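Local coordinates for HcgC (Methanococcus maripaludis S2, PDB 5O4J), which acts as a SAM-dependent C-methyltransferase that probably methylates a pyridinol precursor during biosynthesis of the iron-guanylylpyridinol cofactor of [Fe]-hydrogenase, at residues L199-N204 against I230-I235; K10-K15 against Y240-I245. All coordinates share one frame; numbering follows the deposited sequence.

Interaction 1: L199-N204 against I230-I235; sequences LYTIPN and ITVSSI. With 9KH (6-carboxy methyl-4-hydroxy-2-pyridinol), chain K.
Tyr200 CG sits in the crowded position between its backbone N and carbonyl carbon (chi1 66°), which places the ring over Ser233 on the adjacent strand. CB of Ser233 lies 3.9 Å from the centroid of the Tyr200 ring, 16° off the normal, a CH-pi contact over one face. The Tyr200 hydroxyl is committed elsewhere, to Glu209 of the second subunit.

One residue earlier, Leu199 CG stands beside its own backbone N, and the two methyls divide the work. CD1 of Leu199 packs 3.7 Å from CD1 of Ile235, while CD2 of Leu199 approaches N5 of the bound pyridinol 9KH at 3.7 Å. Because 9KH is also hydrogen-bonded to Ile115 and Thr179 of the second subunit, Leu199 borders a pocket shared between subunits.

Strands 199-203 and 230-234 pair antiparallel, but Leu199 and Tyr200 both face Ser233, a classic beta bulge. Ser233 O takes a short bond from Leu199 N (2.7 Å) and a weak one from Tyr200 N (3.4 Å). Regular pairing then resumes, with Ile202 N to Thr231 O at 2.8 Å.

On the other sheet face, turned toward helix 177-193, Thr201 CG2 meets Ile230 CG2 obliquely at 3.7 Å. Where the strand ends, Asn204 ND2 donates to Thr231 OG1 at 3.0 Å; the bond is nearly straight (174°) and lies in the amide plane. The same ND2 also binds Ser228 O.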
ATOM      1  N   LEU A 199      -2.548  -9.901 -15.351  1.00 20.08           N
ATOM      2  CA  LEU A 199      -2.175 -11.092 -14.591  1.00 18.56           C
ATOM      3  C   LEU A 199      -1.025 -10.792 -13.638  1.00 16.56           C
ATOM      4  O   LEU A 199      -1.084 -11.121 -12.451  1.00 18.71           O
ATOM      5  CB  LEU A 199      -1.758 -12.205 -15.545  1.00 22.01           C
ATOM      6  CG  LEU A 199      -2.833 -12.871 -16.401  1.00 25.88           C
ATOM      7  CD1 LEU A 199      -3.433 -11.894 -17.388  1.00 30.55           C
ATOM      8  CD2 LEU A 199      -2.236 -14.048 -17.162  1.00 25.99           C
ATOM      9  N   TYR A 200       0.050 -10.218 -14.157  1.00 17.63           N
ATOM     10  CA  TYR A 200       1.157  -9.819 -13.296  1.00 18.33           C
ATOM     11  C   TYR A 200       1.940  -8.729 -14.002  1.00 19.83           C
ATOM     12  O   TYR A 200       1.791  -8.517 -15.208  1.00 21.49           O
ATOM     13  CB  TYR A 200       2.050 -11.011 -12.921  1.00 20.33           C
ATOM     14  CG  TYR A 200       2.819 -11.669 -14.059  1.00 19.63           C
ATOM     15  CD1 TYR A 200       4.040 -11.158 -14.490  1.00 19.42           C
ATOM     16  CD2 TYR A 200       2.340 -12.808 -14.674  1.00 20.40           C
ATOM     17  CE1 TYR A 200       4.754 -11.761 -15.523  1.00 20.69           C
ATOM     18  CE2 TYR A 200       3.043 -13.420 -15.713  1.00 22.09           C
ATOM     19  CZ  TYR A 200       4.248 -12.891 -16.124  1.00 21.49           C
ATOM     20  OH  TYR A 200       4.955 -13.491 -17.133  1.00 21.46           O
ATOM     21  N   THR A 201       2.760  -8.026 -13.217  1.00 16.89           N
ATOM     22  CA  THR A 201       3.439  -6.805 -13.637  1.00 19.02           C
ATOM     23  C   THR A 201       4.899  -6.887 -13.220  1.00 19.12           C
ATOM     24  O   THR A 201       5.201  -7.017 -12.028  1.00 22.50           O
ATOM     25  CB  THR A 201       2.777  -5.567 -13.022  1.00 19.05           C
ATOM     26  OG1 THR A 201       1.383  -5.547 -13.342  1.00 21.94           O
ATOM     27  CG2 THR A 201       3.423  -4.281 -13.547  1.00 18.84           C
ATOM     28  N   ILE A 202       5.797  -6.791 -14.192  1.00 18.21           N
ATOM     29  CA  ILE A 202       7.229  -6.979 -13.979  1.00 18.91           C
ATOM     30  C   ILE A 202       7.905  -5.614 -13.965  1.00 17.41           C
ATOM     31  O   ILE A 202       7.911  -4.934 -15.003  1.00 20.23           O
ATOM     32  CB  ILE A 202       7.855  -7.863 -15.066  1.00 21.30           C
ATOM     33  CG1 ILE A 202       7.270  -9.274 -15.034  1.00 22.96           C
ATOM     34  CG2 ILE A 202       9.378  -7.861 -14.955  1.00 20.14           C
ATOM     35  CD1 ILE A 202       7.642 -10.088 -13.811  1.00 24.66           C
ATOM     36  N   PRO A 203       8.553  -5.219 -12.868  1.00 17.69           N
ATOM     37  CA  PRO A 203       9.512  -4.112 -12.943  1.00 20.23           C
ATOM     38  C   PRO A 203      10.831  -4.643 -13.477  1.00 19.67           C
ATOM     39  O   PRO A 203      11.389  -5.598 -12.934  1.00 19.62           O
ATOM     40  CB  PRO A 203       9.637  -3.652 -11.492  1.00 17.80           C
ATOM     41  CG  PRO A 203       9.389  -4.905 -10.683  1.00 17.71           C
ATOM     42  CD  PRO A 203       8.525  -5.824 -11.524  1.00 18.38           C
ATOM     43  N   ASN A 204      11.314  -4.047 -14.561  1.00 18.13           N
ATOM     44  CA  ASN A 204      12.545  -4.525 -15.187  1.00 18.26           C
ATOM     45  C   ASN A 204      13.741  -3.911 -14.471  1.00 21.47           C
ATOM     46  O   ASN A 204      14.503  -3.111 -15.018  1.00 21.91           O
ATOM     47  CB  ASN A 204      12.535  -4.213 -16.667  1.00 20.85           C
ATOM     48  CG  ASN A 204      11.566  -5.082 -17.401  1.00 23.15           C
ATOM     49  OD1 ASN A 204      11.583  -6.300 -17.234  1.00 24.83           O
ATOM     50  ND2 ASN A 204      10.674  -4.470 -18.178  1.00 22.89           N
ATOM     51  N   ILE A 230       8.843  -1.375 -17.533  1.00 17.78           N
ATOM     52  CA  ILE A 230       7.847  -2.327 -17.050  1.00 16.84           C
ATOM     53  C   ILE A 230       7.383  -3.222 -18.184  1.00 19.23           C
ATOM     54  O   ILE A 230       7.186  -2.766 -19.311  1.00 19.20           O
ATOM     55  CB  ILE A 230       6.637  -1.610 -16.418  1.00 17.58           C
ATOM     56  CG1 ILE A 230       7.094  -0.862 -15.162  1.00 19.22           C
ATOM     57  CG2 ILE A 230       5.551  -2.611 -16.037  1.00 19.02           C
ATOM     58  CD1 ILE A 230       6.041   0.008 -14.513  1.00 21.10           C
ATOM     59  N   THR A 231       7.177  -4.495 -17.865  1.00 18.06           N
ATOM     60  CA  THR A 231       6.555  -5.460 -18.761  1.00 17.92           C
ATOM     61  C   THR A 231       5.316  -6.030 -18.080  1.00 19.46           C
ATOM     62  O   THR A 231       5.364  -6.397 -16.902  1.00 20.51           O
ATOM     63  CB  THR A 231       7.547  -6.566 -19.121  1.00 17.97           C
ATOM     64  OG1 THR A 231       8.678  -5.977 -19.771  1.00 20.51           O
ATOM     65  CG2 THR A 231       6.912  -7.603 -20.041  1.00 18.95           C
ATOM     66  N   VAL A 232       4.201  -6.067 -18.807  1.00 18.43           N
ATOM     67  CA  VAL A 232       2.922  -6.460 -18.235  1.00 17.41           C
ATOM     68  C   VAL A 232       2.373  -7.663 -18.986  1.00 20.43           C
ATOM     69  O   VAL A 232       2.475  -7.738 -20.217  1.00 22.33           O
ATOM     70  CB  VAL A 232       1.902  -5.303 -18.277  1.00 20.63           C
ATOM     71  CG1 VAL A 232       0.693  -5.674 -17.435  1.00 22.39           C
ATOM     72  CG2 VAL A 232       2.530  -4.010 -17.799  1.00 27.38           C
ATOM     73  N   SER A 233       1.755  -8.574 -18.241  1.00 18.60           N
ATOM     74  CA  SER A 233       0.996  -9.697 -18.784  1.00 17.50           C
ATOM     75  C   SER A 233      -0.482  -9.447 -18.494  1.00 19.40           C
ATOM     76  O   SER A 233      -0.864  -9.240 -17.335  1.00 21.53           O
ATOM     77  CB  SER A 233       1.466 -11.014 -18.165  1.00 20.63           C
ATOM     78  OG  SER A 233       0.740 -12.124 -18.672  1.00 22.10           O
ATOM     79  N   SER A 234      -1.313  -9.429 -19.540  1.00 21.14           N
ATOM     80  CA  SER A 234      -2.721  -9.097 -19.369  1.00 20.11           C
ATOM     81  C   SER A 234      -3.569  -9.758 -20.454  1.00 21.47           C
ATOM     82  O   SER A 234      -3.080 -10.126 -21.525  1.00 22.01           O
ATOM     83  CB  SER A 234      -2.937  -7.579 -19.402  1.00 22.27           C
ATOM     84  OG  SER A 234      -2.647  -7.047 -20.682  1.00 23.07           O
ATOM     85  N   ILE A 235      -4.871  -9.864 -20.177  1.00 21.51           N
ATOM     86  CA  ILE A 235      -5.792 -10.372 -21.189  1.00 23.34           C
ATOM     87  C   ILE A 235      -6.117  -9.288 -22.199  1.00 27.01           C
ATOM     88  O   ILE A 235      -6.198  -9.552 -23.403  1.00 26.06           O
ATOM     89  CB  ILE A 235      -7.081 -10.905 -20.543  1.00 25.04           C
ATOM     90  CG1 ILE A 235      -6.782 -11.884 -19.405  1.00 29.10           C
ATOM     91  CG2 ILE A 235      -7.989 -11.545 -21.610  1.00 22.80           C
ATOM     92  CD1 ILE A 235      -5.973 -13.092 -19.808  1.00 29.68           C
TER
HETATM   93  C2  9KH K 302      -2.003 -19.107 -17.105  1.00 49.81           C
HETATM   94  C3  9KH K 302      -1.378 -18.347 -16.131  1.00 51.38           C
HETATM   95  C4  9KH K 302      -0.510 -17.338 -16.503  1.00 46.61           C
HETATM   96  C6  9KH K 302      -0.870 -17.812 -18.773  1.00 46.30           C
HETATM   97  O1  9KH K 302      -2.855 -20.101 -16.743  1.00 42.25           O
HETATM   98  N5  9KH K 302      -0.274 -17.083 -17.802  1.00 44.63           N
HETATM   99  C7  9KH K 302      -1.746 -18.842 -18.444  1.00 50.60           C
HETATM  100  O8  9KH K 302      -0.601 -17.524 -20.072  1.00 39.95           O
HETATM  101  C9  9KH K 302      -1.645 -18.619 -14.674  1.00 48.11           C
HETATM  102  C10 9KH K 302       0.168 -16.499 -15.450  1.00 41.36           C
HETATM  103  C12 9KH K 302       1.324 -17.231 -14.810  1.00 31.42           C
HETATM  104  O13 9KH K 302       1.564 -16.947 -13.625  1.00 22.52           O
HETATM  105  O14 9KH K 302       1.999 -18.051 -15.473  1.00 28.61           O

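Interaction 2: K10-K15 against Y240-I245; sequences KTTRSK and YELEEI
Ser14 OG is gripped by two hydrogen bonds, one from Ile230 N on the neighbouring strand and one to Ile16 O. Its first torsion (chi1 64°) sets it between the backbone N and the carbonyl carbon, the crowded position, where it can meet both partners. Ser14 CB lies 3.5 Å from Glu243 OE2.

Glu243 supplies the polar link across the contact. Its bent chain brings OE2 to 2.7 Å from Lys15 N, the donor standing 35° out of the carboxylate plane, while OE1 is hydrogen-bonded to Ile16 N. One carboxylate thus holds two successive amides just after strand 10-13. An alanine in place of Glu243 would remove both bonds and would probably let the segment that follows the strand drift from the helix. Glu243 OE2 also sits 3.1 Å from Ser14 CA. Lys15 NZ, 6.5 Å from Glu243 OE2, makes no direct contact with it.

In the fold, helix 239-251 packs on a face of the four-stranded antiparallel sheet, its segment axis 9.8 Å from that of strand 10-13 and inclined by 31°. Leu242 makes the apolar contact. With CG anti to the backbone N, it directs CD2 to the strand, 3.7 Å from Thr12 CG2 and 3.7 Å from Ser14 CA. The Thr12 and Leu242 side chains lie alongside, pointing opposite ways. Leu242 also touches Ile230 and Val232 of the inner strand 230-234, and Ile192 of helix 177-193.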
ATOM      1  N   LYS A  10      -1.711 -11.175 -23.521  1.00 26.13           N
ATOM      2  CA  LYS A  10      -0.884 -10.168 -24.162  1.00 26.61           C
ATOM      3  C   LYS A  10       0.315  -9.858 -23.283  1.00 22.32           C
ATOM      4  O   LYS A  10       0.214  -9.858 -22.056  1.00 21.45           O
ATOM      5  CB  LYS A  10      -1.667  -8.873 -24.392  1.00 27.75           C
ATOM      6  CG  LYS A  10      -2.938  -9.039 -25.215  1.00 37.81           C
ATOM      7  CD  LYS A  10      -3.765  -7.757 -25.209  1.00 43.53           C
ATOM      8  CE  LYS A  10      -5.107  -7.966 -25.889  1.00 50.67           C
ATOM      9  NZ  LYS A  10      -4.963  -8.360 -27.311  1.00 57.46           N
ATOM     10  N   THR A  11       1.444  -9.572 -23.923  1.00 22.83           N
ATOM     11  CA  THR A  11       2.632  -9.071 -23.245  1.00 26.61           C
ATOM     12  C   THR A  11       2.911  -7.671 -23.757  1.00 22.42           C
ATOM     13  O   THR A  11       3.105  -7.476 -24.959  1.00 24.50           O
ATOM     14  CB  THR A  11       3.841  -9.970 -23.489  1.00 26.22           C
ATOM     15  OG1 THR A  11       3.561 -11.280 -22.991  1.00 25.83           O
ATOM     16  CG2 THR A  11       5.083  -9.388 -22.793  1.00 21.56           C
ATOM     17  N   THR A  12       2.961  -6.711 -22.844  1.00 20.28           N
ATOM     18  CA  THR A  12       3.132  -5.306 -23.187  1.00 22.56           C
ATOM     19  C   THR A  12       4.375  -4.782 -22.482  1.00 20.91           C
ATOM     20  O   THR A  12       4.460  -4.833 -21.255  1.00 21.55           O
ATOM     21  CB  THR A  12       1.901  -4.501 -22.775  1.00 23.34           C
ATOM     22  OG1 THR A  12       0.733  -5.105 -23.347  1.00 22.94           O
ATOM     23  CG2 THR A  12       2.020  -3.049 -23.262  1.00 24.45           C
ATOM     24  N   ARG A  13       5.324  -4.268 -23.255  1.00 22.54           N
ATOM     25  CA  ARG A  13       6.493  -3.589 -22.714  1.00 24.47           C
ATOM     26  C   ARG A  13       6.269  -2.084 -22.775  1.00 24.43           C
ATOM     27  O   ARG A  13       5.787  -1.556 -23.781  1.00 23.59           O
ATOM     28  CB  ARG A  13       7.752  -3.950 -23.500  1.00 27.35           C
ATOM     29  CG  ARG A  13       8.179  -5.413 -23.386  1.00 36.86           C
ATOM     30  CD  ARG A  13       9.385  -5.724 -24.278  1.00 56.41           C
ATOM     31  NE  ARG A  13      10.275  -4.574 -24.453  1.00 73.57           N
ATOM     32  CZ  ARG A  13      11.442  -4.607 -25.091  1.00 83.44           C
ATOM     33  NH1 ARG A  13      11.892  -5.738 -25.620  1.00 91.32           N
ATOM     34  NH2 ARG A  13      12.161  -3.497 -25.191  1.00 81.99           N
ATOM     35  N   SER A  14       6.612  -1.391 -21.696  1.00 23.67           N
ATOM     36  CA  SER A  14       6.396   0.047 -21.668  1.00 20.03           C
ATOM     37  C   SER A  14       7.284   0.740 -22.693  1.00 20.35           C
ATOM     38  O   SER A  14       8.427   0.338 -22.933  1.00 21.75           O
ATOM     39  CB  SER A  14       6.654   0.622 -20.270  1.00 18.83           C
ATOM     40  OG  SER A  14       8.006   0.474 -19.837  1.00 20.56           O
ATOM     41  N   LYS A  15       6.733   1.778 -23.322  1.00 20.04           N
ATOM     42  CA  LYS A  15       7.553   2.623 -24.181  1.00 20.17           C
ATOM     43  C   LYS A  15       8.593   3.376 -23.368  1.00 21.28           C
ATOM     44  O   LYS A  15       9.734   3.543 -23.811  1.00 22.68           O
ATOM     45  CB  LYS A  15       6.674   3.597 -24.963  1.00 24.76           C
ATOM     46  CG  LYS A  15       5.749   2.925 -25.960  1.00 40.04           C
ATOM     47  CD  LYS A  15       4.748   3.913 -26.524  1.00 57.26           C
ATOM     48  CE  LYS A  15       3.797   3.231 -27.484  1.00 67.35           C
ATOM     49  NZ  LYS A  15       4.542   2.822 -28.709  1.00 75.32           N
ATOM     50  N   TYR A 240      -1.995   1.949 -22.970  1.00 24.92           N
ATOM     51  CA  TYR A 240      -2.172   3.379 -22.702  1.00 24.86           C
ATOM     52  C   TYR A 240      -2.090   3.692 -21.216  1.00 25.47           C
ATOM     53  O   TYR A 240      -1.403   4.641 -20.808  1.00 23.43           O
ATOM     54  CB  TYR A 240      -3.498   3.860 -23.284  1.00 23.19           C
ATOM     55  CG  TYR A 240      -3.543   3.716 -24.779  1.00 26.68           C
ATOM     56  CD1 TYR A 240      -2.419   3.984 -25.550  1.00 33.88           C
ATOM     57  CD2 TYR A 240      -4.690   3.280 -25.420  1.00 34.50           C
ATOM     58  CE1 TYR A 240      -2.443   3.840 -26.916  1.00 38.48           C
ATOM     59  CE2 TYR A 240      -4.723   3.138 -26.788  1.00 33.60           C
ATOM     60  CZ  TYR A 240      -3.595   3.417 -27.527  1.00 36.22           C
ATOM     61  OH  TYR A 240      -3.622   3.270 -28.886  1.00 40.37           O
ATOM     62  N   GLU A 241      -2.800   2.926 -20.387  1.00 23.70           N
ATOM     63  CA  GLU A 241      -2.743   3.167 -18.947  1.00 24.69           C
ATOM     64  C   GLU A 241      -1.338   2.929 -18.413  1.00 25.15           C
ATOM     65  O   GLU A 241      -0.900   3.606 -17.472  1.00 25.00           O
ATOM     66  CB  GLU A 241      -3.754   2.271 -18.227  1.00 28.49           C
ATOM     67  CG  GLU A 241      -5.203   2.588 -18.564  1.00 36.22           C
ATOM     68  CD  GLU A 241      -5.710   1.835 -19.791  1.00 51.42           C
ATOM     69  OE1 GLU A 241      -4.885   1.310 -20.571  1.00 47.29           O
ATOM     70  OE2 GLU A 241      -6.944   1.775 -19.981  1.00 63.93           O
ATOM     71  N   LEU A 242      -0.616   1.977 -19.010  1.00 24.18           N
ATOM     72  CA  LEU A 242       0.758   1.693 -18.603  1.00 24.19           C
ATOM     73  C   LEU A 242       1.632   2.940 -18.682  1.00 25.02           C
ATOM     74  O   LEU A 242       2.334   3.285 -17.721  1.00 24.46           O
ATOM     75  CB  LEU A 242       1.317   0.576 -19.488  1.00 24.18           C
ATOM     76  CG  LEU A 242       2.795   0.213 -19.438  1.00 29.30           C
ATOM     77  CD1 LEU A 242       3.265  -0.080 -18.035  1.00 31.48           C
ATOM     78  CD2 LEU A 242       3.052  -0.993 -20.361  1.00 24.86           C
ATOM     79  N   GLU A 243       1.599   3.639 -19.816  1.00 22.61           N
ATOM     80  CA  GLU A 243       2.416   4.842 -19.950  1.00 21.96           C
ATOM     81  C   GLU A 243       1.889   5.975 -19.067  1.00 21.25           C
ATOM     82  O   GLU A 243       2.674   6.740 -18.497  1.00 20.92           O
ATOM     83  CB  GLU A 243       2.471   5.299 -21.409  1.00 23.16           C
ATOM     84  CG  GLU A 243       2.920   4.241 -22.447  1.00 30.57           C
ATOM     85  CD  GLU A 243       4.263   3.601 -22.131  1.00 29.41           C
ATOM     86  OE1 GLU A 243       5.212   4.340 -21.797  1.00 25.01           O
ATOM     87  OE2 GLU A 243       4.375   2.364 -22.257  1.00 31.01           O
ATOM     88  N   GLU A 244       0.563   6.108 -18.959  1.00 22.70           N
ATOM     89  CA  GLU A 244       0.002   7.180 -18.140  0.52 26.07           C
ATOM     90  C   GLU A 244       0.403   7.031 -16.675  1.00 22.44           C
ATOM     91  O   GLU A 244       0.732   8.025 -16.016  1.00 18.56           O
ATOM     92  CB  GLU A 244      -1.522   7.213 -18.272  0.52 29.90           C
ATOM     93  CG  GLU A 244      -2.032   7.730 -19.617  0.52 35.42           C
ATOM     94  CD  GLU A 244      -2.112   9.247 -19.682  0.52 39.95           C
ATOM     95  OE1 GLU A 244      -2.088   9.797 -20.803  0.52 37.42           O
ATOM     96  OE2 GLU A 244      -2.208   9.892 -18.615  0.52 41.49           O
ATOM     97  N   ILE A 245       0.388   5.806 -16.143  1.00 20.27           N
ATOM     98  CA  ILE A 245       0.747   5.604 -14.744  1.00 20.70           C
ATOM     99  C   ILE A 245       2.221   5.908 -14.515  1.00 20.65           C
ATOM    100  O   ILE A 245       2.591   6.538 -13.518  1.00 21.06           O
ATOM    101  CB  ILE A 245       0.382   4.173 -14.310  1.00 23.70           C
ATOM    102  CG1 ILE A 245      -1.137   4.054 -14.208  1.00 27.79           C
ATOM    103  CG2 ILE A 245       1.045   3.810 -12.990  1.00 21.61           C
ATOM    104  CD1 ILE A 245      -1.634   2.643 -14.212  1.00 23.69           C
TER

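Both contacts involve one antiparallel sheet, and their centres lie about 9 Å apart. Strand 230-234, a partner in interaction 1, also pairs with strand 10-13 of interaction 2, with Ser234 O 2.6 Å from Lys10 N as a probable hydrogen bond. Interaction 1 is strand against strand, almost wholly buried (516 Å² between segments), and relies on a backbone ladder with side chains reaching the ligand and second subunit. Interaction 2 sets a helix on that sheet, buries 223 Å², and is partly exposed: a leucine inside, a carboxylate at the outer edge. That helix follows strand 230-234 in the chain, and interaction 1 nests within the chain loop that interaction 2 closes.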